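Local coordinates for putative NAD(P)H-dependent FMN-containing oxidoreductase YwqN (Bacillus subtilis, PDB 1RLI), which is a putative NAD(P)H-dependent oxidoreductase that probably uses FMN as its cofactor, at residues D[6-20]-D[27-39]. Residues are numbered along the deposited sequence; the frame is centred on the assembly and turned at random.
Sequences IAVINGGTRSGGNTD and VQGFDAEHIYLQK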
ATOM      1  N   ILE D   6      21.147  12.508 -17.020  1.00 24.28           N
ATOM      2  CA  ILE D   6      20.654  11.982 -15.737  1.00 24.25           C
ATOM      3  C   ILE D   6      20.797  13.008 -14.603  1.00 21.85           C
ATOM      4  O   ILE D   6      21.831  13.659 -14.474  1.00 22.26           O
ATOM      5  CB  ILE D   6      21.450  10.741 -15.263  1.00 25.48           C
ATOM      6  CG1 ILE D   6      21.292   9.587 -16.247  1.00 30.12           C
ATOM      7  CG2 ILE D   6      20.965  10.310 -13.885  1.00 27.39           C
ATOM      8  CD1 ILE D   6      22.172   8.404 -15.914  1.00 30.75           C
ATOM      9  N   ALA D   7      19.774  13.124 -13.761  1.00 21.48           N
ATOM     10  CA  ALA D   7      19.845  14.028 -12.621  1.00 20.73           C
ATOM     11  C   ALA D   7      19.578  13.227 -11.356  1.00 21.93           C
ATOM     12  O   ALA D   7      18.729  12.336 -11.356  1.00 21.48           O
ATOM     13  CB  ALA D   7      18.794  15.131 -12.742  1.00 22.13           C
ATOM     14  N   VAL D   8      20.338  13.513 -10.309  1.00 20.75           N
ATOM     15  CA  VAL D   8      20.108  12.879  -9.028  1.00 19.64           C
ATOM     16  C   VAL D   8      19.645  14.015  -8.141  1.00 20.62           C
ATOM     17  O   VAL D   8      20.371  14.996  -7.952  1.00 21.23           O
ATOM     18  CB  VAL D   8      21.377  12.266  -8.414  1.00 22.83           C
ATOM     19  CG1 VAL D   8      21.067  11.811  -6.992  1.00 20.82           C
ATOM     20  CG2 VAL D   8      21.843  11.093  -9.232  1.00 23.76           C
ATOM     21  N   ILE D   9      18.425  13.897  -7.630  1.00 19.04           N
ATOM     22  CA  ILE D   9      17.842  14.913  -6.753  1.00 17.15           C
ATOM     23  C   ILE D   9      17.981  14.352  -5.352  1.00 17.68           C
ATOM     24  O   ILE D   9      17.229  13.460  -4.936  1.00 16.90           O
ATOM     25  CB  ILE D   9      16.365  15.134  -7.099  1.00 18.07           C
ATOM     26  CG1 ILE D   9      16.267  15.612  -8.554  1.00 21.07           C
ATOM     27  CG2 ILE D   9      15.745  16.148  -6.148  1.00 18.25           C
ATOM     28  CD1 ILE D   9      14.894  15.572  -9.097  1.00 27.14           C
ATOM     29  N   ASN D  10      18.945  14.896  -4.623  1.00 15.75           N
ATOM     30  CA  ASN D  10      19.257  14.405  -3.293  1.00 18.28           C
ATOM     31  C   ASN D  10      18.610  15.218  -2.181  1.00 18.26           C
ATOM     32  O   ASN D  10      18.956  16.380  -1.980  1.00 16.05           O
ATOM     33  CB  ASN D  10      20.776  14.409  -3.138  1.00 21.73           C
ATOM     34  CG  ASN D  10      21.236  13.690  -1.907  1.00 28.43           C
ATOM     35  OD1 ASN D  10      20.493  13.551  -0.944  1.00 30.43           O
ATOM     36  ND2 ASN D  10      22.488  13.233  -1.923  1.00 33.80           N
ATOM     37  N   GLY D  11      17.678  14.587  -1.458  1.00 17.52           N
ATOM     38  CA  GLY D  11      16.992  15.250  -0.368  1.00 19.19           C
ATOM     39  C   GLY D  11      17.509  14.770   0.974  1.00 20.67           C
ATOM     40  O   GLY D  11      16.846  14.915   1.998  1.00 20.90           O
ATOM     41  N   GLY D  12      18.701  14.192   0.972  1.00 22.90           N
ATOM     42  CA  GLY D  12      19.266  13.717   2.221  1.00 27.91           C
ATOM     43  C   GLY D  12      20.377  14.643   2.660  1.00 33.85           C
ATOM     44  O   GLY D  12      20.305  15.857   2.463  1.00 32.83           O
ATOM     45  N   THR D  13      21.402  14.069   3.276  1.00 39.63           N
ATOM     46  CA  THR D  13      22.543  14.849   3.713  1.00 45.39           C
ATOM     47  C   THR D  13      23.551  14.640   2.603  1.00 48.32           C
ATOM     48  O   THR D  13      23.219  14.044   1.576  1.00 50.51           O
ATOM     49  CB  THR D  13      23.105  14.340   5.055  1.00 47.03           C
ATOM     50  OG1 THR D  13      23.352  12.930   4.977  1.00 48.53           O
ATOM     51  CG2 THR D  13      22.115  14.628   6.174  1.00 47.14           C
ATOM     52  N   ARG D  14      24.774  15.113   2.783  1.00 49.67           N
ATOM     53  CA  ARG D  14      25.752  14.947   1.724  1.00 50.66           C
ATOM     54  C   ARG D  14      27.123  14.562   2.252  1.00 49.64           C
ATOM     55  O   ARG D  14      27.447  14.814   3.414  1.00 50.50           O
ATOM     56  CB  ARG D  14      25.810  16.239   0.907  1.00 52.25           C
ATOM     57  CG  ARG D  14      24.420  16.826   0.736  1.00 54.86           C
ATOM     58  CD  ARG D  14      24.410  18.107  -0.032  1.00 56.34           C
ATOM     59  NE  ARG D  14      23.313  18.981   0.372  1.00 58.59           N
ATOM     60  CZ  ARG D  14      22.028  18.639   0.392  1.00 58.17           C
ATOM     61  NH1 ARG D  14      21.635  17.423   0.031  1.00 56.11           N
ATOM     62  NH2 ARG D  14      21.131  19.531   0.776  1.00 59.49           N
ATOM     63  N   SER D  15      27.916  13.938   1.391  1.00 48.08           N
ATOM     64  CA  SER D  15      29.253  13.512   1.769  1.00 46.64           C
ATOM     65  C   SER D  15      29.188  12.439   2.851  1.00 44.58           C
ATOM     66  O   SER D  15      29.190  12.740   4.044  1.00 42.87           O
ATOM     67  CB  SER D  15      30.054  14.712   2.268  1.00 47.02           C
ATOM     68  OG  SER D  15      30.223  15.669   1.240  1.00 49.22           O
ATOM     69  N   GLY D  16      29.120  11.186   2.422  1.00 43.87           N
ATOM     70  CA  GLY D  16      29.069  10.090   3.369  1.00 43.24           C
ATOM     71  C   GLY D  16      27.677   9.539   3.590  1.00 43.08           C
ATOM     72  O   GLY D  16      27.485   8.324   3.616  1.00 45.21           O
ATOM     73  N   GLY D  17      26.701  10.426   3.743  1.00 40.42           N
ATOM     74  CA  GLY D  17      25.340   9.982   3.976  1.00 38.58           C
ATOM     75  C   GLY D  17      24.970   8.773   3.141  1.00 35.45           C
ATOM     76  O   GLY D  17      25.430   8.629   2.009  1.00 33.75           O
ATOM     77  N   ASN D  18      24.129   7.909   3.699  1.00 33.91           N
ATOM     78  CA  ASN D  18      23.713   6.700   3.003  1.00 31.74           C
ATOM     79  C   ASN D  18      23.048   6.982   1.675  1.00 30.42           C
ATOM     80  O   ASN D  18      23.184   6.210   0.725  1.00 29.17           O
ATOM     81  CB  ASN D  18      22.773   5.887   3.882  1.00 32.76           C
ATOM     82  CG  ASN D  18      23.412   5.497   5.189  1.00 32.70           C
ATOM     83  OD1 ASN D  18      24.526   4.968   5.212  1.00 32.41           O
ATOM     84  ND2 ASN D  18      22.719   5.756   6.289  1.00 35.12           N
ATOM     85  N   THR D  19      22.316   8.086   1.615  1.00 31.64           N
ATOM     86  CA  THR D  19      21.626   8.475   0.407  1.00 31.91           C
ATOM     87  C   THR D  19      22.623   8.826  -0.692  1.00 30.58           C
ATOM     88  O   THR D  19      22.467   8.408  -1.840  1.00 27.31           O
ATOM     89  CB  THR D  19      20.697   9.678   0.689  1.00 35.36           C
ATOM     90  OG1 THR D  19      19.605   9.243   1.516  1.00 37.66           O
ATOM     91  CG2 THR D  19      20.166  10.254  -0.592  1.00 35.99           C
ATOM     92  N   ASP D  20      23.642   9.602  -0.336  1.00 30.52           N
ATOM     93  CA  ASP D  20      24.668   9.997  -1.299  1.00 31.20           C
ATOM     94  C   ASP D  20      25.396   8.777  -1.835  1.00 27.14           C
ATOM     95  O   ASP D  20      25.610   8.634  -3.043  1.00 27.90           O
ATOM     96  CB  ASP D  20      25.701  10.918  -0.647  1.00 34.93           C
ATOM     97  CG  ASP D  20      25.126  12.254  -0.244  1.00 41.25           C
ATOM     98  OD1 ASP D  20      25.826  13.272  -0.443  1.00 43.34           O
ATOM     99  OD2 ASP D  20      23.990  12.291   0.277  1.00 44.03           O
ATOM    100  N   VAL D  27      24.558   5.932 -10.340  1.00 29.69           N
ATOM    101  CA  VAL D  27      25.003   6.775 -11.451  1.00 31.20           C
ATOM    102  C   VAL D  27      26.514   6.819 -11.666  1.00 33.97           C
ATOM    103  O   VAL D  27      27.011   7.723 -12.347  1.00 33.88           O
ATOM    104  CB  VAL D  27      24.533   8.242 -11.279  1.00 31.21           C
ATOM    105  CG1 VAL D  27      23.017   8.303 -11.184  1.00 30.67           C
ATOM    106  CG2 VAL D  27      25.174   8.849 -10.045  1.00 31.30           C
ATOM    107  N   GLN D  28      27.237   5.864 -11.087  1.00 34.28           N
ATOM    108  CA  GLN D  28      28.693   5.812 -11.222  1.00 36.19           C
ATOM    109  C   GLN D  28      29.158   5.930 -12.681  1.00 34.68           C
ATOM    110  O   GLN D  28      28.665   5.221 -13.561  1.00 34.68           O
ATOM    111  CB  GLN D  28      29.212   4.505 -10.621  1.00 38.93           C
ATOM    112  CG  GLN D  28      30.722   4.392 -10.588  1.00 47.07           C
ATOM    113  CD  GLN D  28      31.187   3.106  -9.936  1.00 50.13           C
ATOM    114  OE1 GLN D  28      30.810   2.008 -10.358  1.00 52.33           O
ATOM    115  NE2 GLN D  28      32.012   3.234  -8.901  1.00 52.21           N
ATOM    116  N   GLY D  29      30.092   6.843 -12.941  1.00 33.60           N
ATOM    117  CA  GLY D  29      30.608   6.997 -14.293  1.00 32.80           C
ATOM    118  C   GLY D  29      29.918   8.022 -15.170  1.00 31.35           C
ATOM    119  O   GLY D  29      30.558   8.675 -15.998  1.00 33.11           O
ATOM    120  N   PHE D  30      28.608   8.166 -15.004  1.00 29.97           N
ATOM    121  CA  PHE D  30      27.850   9.136 -15.789  1.00 28.18           C
ATOM    122  C   PHE D  30      28.186  10.568 -15.417  1.00 28.43           C
ATOM    123  O   PHE D  30      28.673  10.840 -14.328  1.00 26.23           O
ATOM    124  CB  PHE D  30      26.351   8.922 -15.587  1.00 26.96           C
ATOM    125  CG  PHE D  30      25.805   7.755 -16.329  1.00 27.31           C
ATOM    126  CD1 PHE D  30      25.404   6.607 -15.654  1.00 27.06           C
ATOM    127  CD2 PHE D  30      25.661   7.809 -17.710  1.00 26.81           C
ATOM    128  CE1 PHE D  30      24.856   5.528 -16.350  1.00 27.85           C
ATOM    129  CE2 PHE D  30      25.116   6.736 -18.419  1.00 29.19           C
ATOM    130  CZ  PHE D  30      24.711   5.591 -17.729  1.00 29.19           C
ATOM    131  N   ASP D  31      27.953  11.489 -16.344  1.00 29.77           N
ATOM    132  CA  ASP D  31      28.184  12.894 -16.051  1.00 32.07           C
ATOM    133  C   ASP D  31      26.789  13.339 -15.628  1.00 31.88           C
ATOM    134  O   ASP D  31      26.109  14.052 -16.358  1.00 33.96           O
ATOM    135  CB  ASP D  31      28.635  13.662 -17.299  1.00 33.82           C
ATOM    136  CG  ASP D  31      28.834  15.151 -17.025  1.00 36.22           C
ATOM    137  OD1 ASP D  31      29.090  15.504 -15.853  1.00 37.11           O
ATOM    138  OD2 ASP D  31      28.741  15.966 -17.971  1.00 38.61           O
ATOM    139  N   ALA D  32      26.371  12.893 -14.448  1.00 31.17           N
ATOM    140  CA  ALA D  32      25.038  13.195 -13.930  1.00 29.57           C
ATOM    141  C   ALA D  32      24.899  14.537 -13.214  1.00 30.06           C
ATOM    142  O   ALA D  32      25.804  14.977 -12.512  1.00 30.38           O
ATOM    143  CB  ALA D  32      24.591  12.074 -12.999  1.00 30.18           C
ATOM    144  N   GLU D  33      23.750  15.174 -13.407  1.00 27.96           N
ATOM    145  CA  GLU D  33      23.447  16.451 -12.768  1.00 30.03           C
ATOM    146  C   GLU D  33      23.165  16.127 -11.301  1.00 29.66           C
ATOM    147  O   GLU D  33      22.195  15.434 -10.994  1.00 28.91           O
ATOM    148  CB  GLU D  33      22.200  17.058 -13.420  1.00 32.53           C
ATOM    149  CG  GLU D  33      22.000  18.523 -13.151  1.00 41.41           C
ATOM    150  CD  GLU D  33      23.130  19.366 -13.705  1.00 40.95           C
ATOM    151  OE1 GLU D  33      23.304  19.408 -14.942  1.00 45.00           O
ATOM    152  OE2 GLU D  33      23.847  19.976 -12.894  1.00 46.31           O
ATOM    153  N   HIS D  34      24.020  16.608 -10.403  1.00 28.01           N
ATOM    154  CA  HIS D  34      23.854  16.354  -8.976  1.00 27.51           C
ATOM    155  C   HIS D  34      23.163  17.516  -8.275  1.00 27.59           C
ATOM    156  O   HIS D  34      23.746  18.581  -8.077  1.00 28.09           O
ATOM    157  CB  HIS D  34      25.215  16.088  -8.332  1.00 29.32           C
ATOM    158  CG  HIS D  34      25.749  14.716  -8.600  1.00 30.10           C
ATOM    159  ND1 HIS D  34      25.734  13.714  -7.653  1.00 32.19           N
ATOM    160  CD2 HIS D  34      26.292  14.173  -9.717  1.00 30.80           C
ATOM    161  CE1 HIS D  34      26.246  12.612  -8.175  1.00 29.88           C
ATOM    162  NE2 HIS D  34      26.593  12.863  -9.424  1.00 31.75           N
ATOM    163  N   ILE D  35      21.910  17.303  -7.906  1.00 23.43           N
ATOM    164  CA  ILE D  35      21.129  18.329  -7.235  1.00 24.43           C
ATOM    165  C   ILE D  35      21.018  17.999  -5.755  1.00 25.33           C
ATOM    166  O   ILE D  35      20.723  16.858  -5.365  1.00 25.27           O
ATOM    167  CB  ILE D  35      19.712  18.423  -7.860  1.00 25.09           C
ATOM    168  CG1 ILE D  35      19.822  18.959  -9.292  1.00 27.05           C
ATOM    169  CG2 ILE D  35      18.808  19.308  -7.008  1.00 26.13           C
ATOM    170  CD1 ILE D  35      18.615  18.674 -10.147  1.00 30.02           C
ATOM    171  N   TYR D  36      21.283  18.991  -4.918  1.00 23.68           N
ATOM    172  CA  TYR D  36      21.177  18.790  -3.492  1.00 24.84           C
ATOM    173  C   TYR D  36      20.163  19.804  -3.010  1.00 24.33           C
ATOM    174  O   TYR D  36      20.279  20.997  -3.311  1.00 27.15           O
ATOM    175  CB  TYR D  36      22.531  19.011  -2.828  1.00 28.88           C
ATOM    176  CG  TYR D  36      23.614  18.154  -3.427  1.00 33.82           C
ATOM    177  CD1 TYR D  36      24.272  18.547  -4.598  1.00 36.93           C
ATOM    178  CD2 TYR D  36      23.984  16.948  -2.837  1.00 35.86           C
ATOM    179  CE1 TYR D  36      25.273  17.764  -5.150  1.00 37.17           C
ATOM    180  CE2 TYR D  36      24.987  16.155  -3.389  1.00 36.95           C
ATOM    181  CZ  TYR D  36      25.624  16.573  -4.537  1.00 35.79           C
ATOM    182  OH  TYR D  36      26.638  15.812  -5.069  1.00 40.23           O
ATOM    183  N   LEU D  37      19.147  19.337  -2.294  1.00 20.26           N
ATOM    184  CA  LEU D  37      18.126  20.247  -1.803  1.00 20.33           C
ATOM    185  C   LEU D  37      18.667  20.868  -0.521  1.00 21.68           C
ATOM    186  O   LEU D  37      18.908  20.184   0.458  1.00 22.70           O
ATOM    187  CB  LEU D  37      16.822  19.484  -1.546  1.00 19.11           C
ATOM    188  CG  LEU D  37      16.262  18.851  -2.830  1.00 19.19           C
ATOM    189  CD1 LEU D  37      14.991  18.071  -2.517  1.00 17.52           C
ATOM    190  CD2 LEU D  37      15.959  19.931  -3.857  1.00 21.53           C
ATOM    191  N   GLN D  38      18.853  22.179  -0.557  1.00 22.36           N
ATOM    192  CA  GLN D  38      19.411  22.925   0.560  1.00 25.47           C
ATOM    193  C   GLN D  38      18.532  22.958   1.806  1.00 25.33           C
ATOM    194  O   GLN D  38      17.307  22.924   1.716  1.00 24.29           O
ATOM    195  CB  GLN D  38      19.684  24.359   0.089  1.00 30.96           C
ATOM    196  CG  GLN D  38      21.006  24.962   0.536  1.00 41.32           C
ATOM    197  CD  GLN D  38      21.264  26.324  -0.105  1.00 44.49           C
ATOM    198  OE1 GLN D  38      22.315  26.936   0.102  1.00 50.65           O
ATOM    199  NE2 GLN D  38      20.301  26.801  -0.888  1.00 46.59           N
ATOM    200  N   LYS D  39      19.174  22.987   2.974  1.00 26.87           N
ATOM    201  CA  LYS D  39      18.457  23.102   4.241  1.00 27.58           C
ATOM    202  C   LYS D  39      19.348  23.875   5.198  1.00 30.25           C
ATOM    203  O   LYS D  39      20.578  23.764   5.160  1.00 27.86           O
ATOM    204  CB  LYS D  39      18.052  21.738   4.819  1.00 27.81           C
ATOM    205  CG  LYS D  39      19.153  20.768   5.151  1.00 28.61           C
ATOM    206  CD  LYS D  39      18.535  19.406   5.467  1.00 27.95           C
ATOM    207  CE  LYS D  39      19.577  18.390   5.893  1.00 31.19           C
ATOM    208  NZ  LYS D  39      18.984  17.035   6.052  1.00 36.22           N
TER
HETATM  209  O   HOH W   1      24.163  11.703 -17.184  1.00 38.00           O
HETATM  210  O   HOH W   2      17.369  15.673   4.644  1.00 27.57           O
HETATM  211  O   HOH W   3      18.124  17.655   1.688  1.00 21.73           O
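Ile6 sets its CD1 methyl squarely over the face of the Phe30 ring, 3.7 Å from the ring centroid and 13° off the normal, a CH-pi contact with the type II turn 27-30, shortly before strand 33-36. Its chi1 of -63° puts CG1 beside the backbone N, carrying CD1 to the ring, and leaves CG2 anti to that N, against Val27 CG1; Val8 CG2 packs on that same methyl at 3.6 Å. Strands 6-10 and 33-36 run parallel, 16° apart, and alternate their bonds: Glu33 N to Ile6 O, Val8 N to Glu33 O, Ile35 N to Val8 O, Asn10 N to Ile35 O (2.7 Å) and Leu37 N to Asn10 O (3.0 Å). Ile9 and Ile35 run alongside each other in the same direction, CG1 to CD1 4.2 Å, and helix 62-70 covers both. At the end of strand 6-10, Asn10 OD1 accepts the N-H of Gly12 in its carbonyl plane at 2.7 Å, an Asx turn shaping the loop where flavodoxin-like relatives bind FMN phosphate. Water 3 bridges Gly12 O and Leu37 O; water 2 links Gly11 O to Lys39 NZ. In this first beta-alpha-beta unit, five N-H...O bonds thus fix the register, while Asn10 OD1 and waters satisfy the loop's polar backbone atoms.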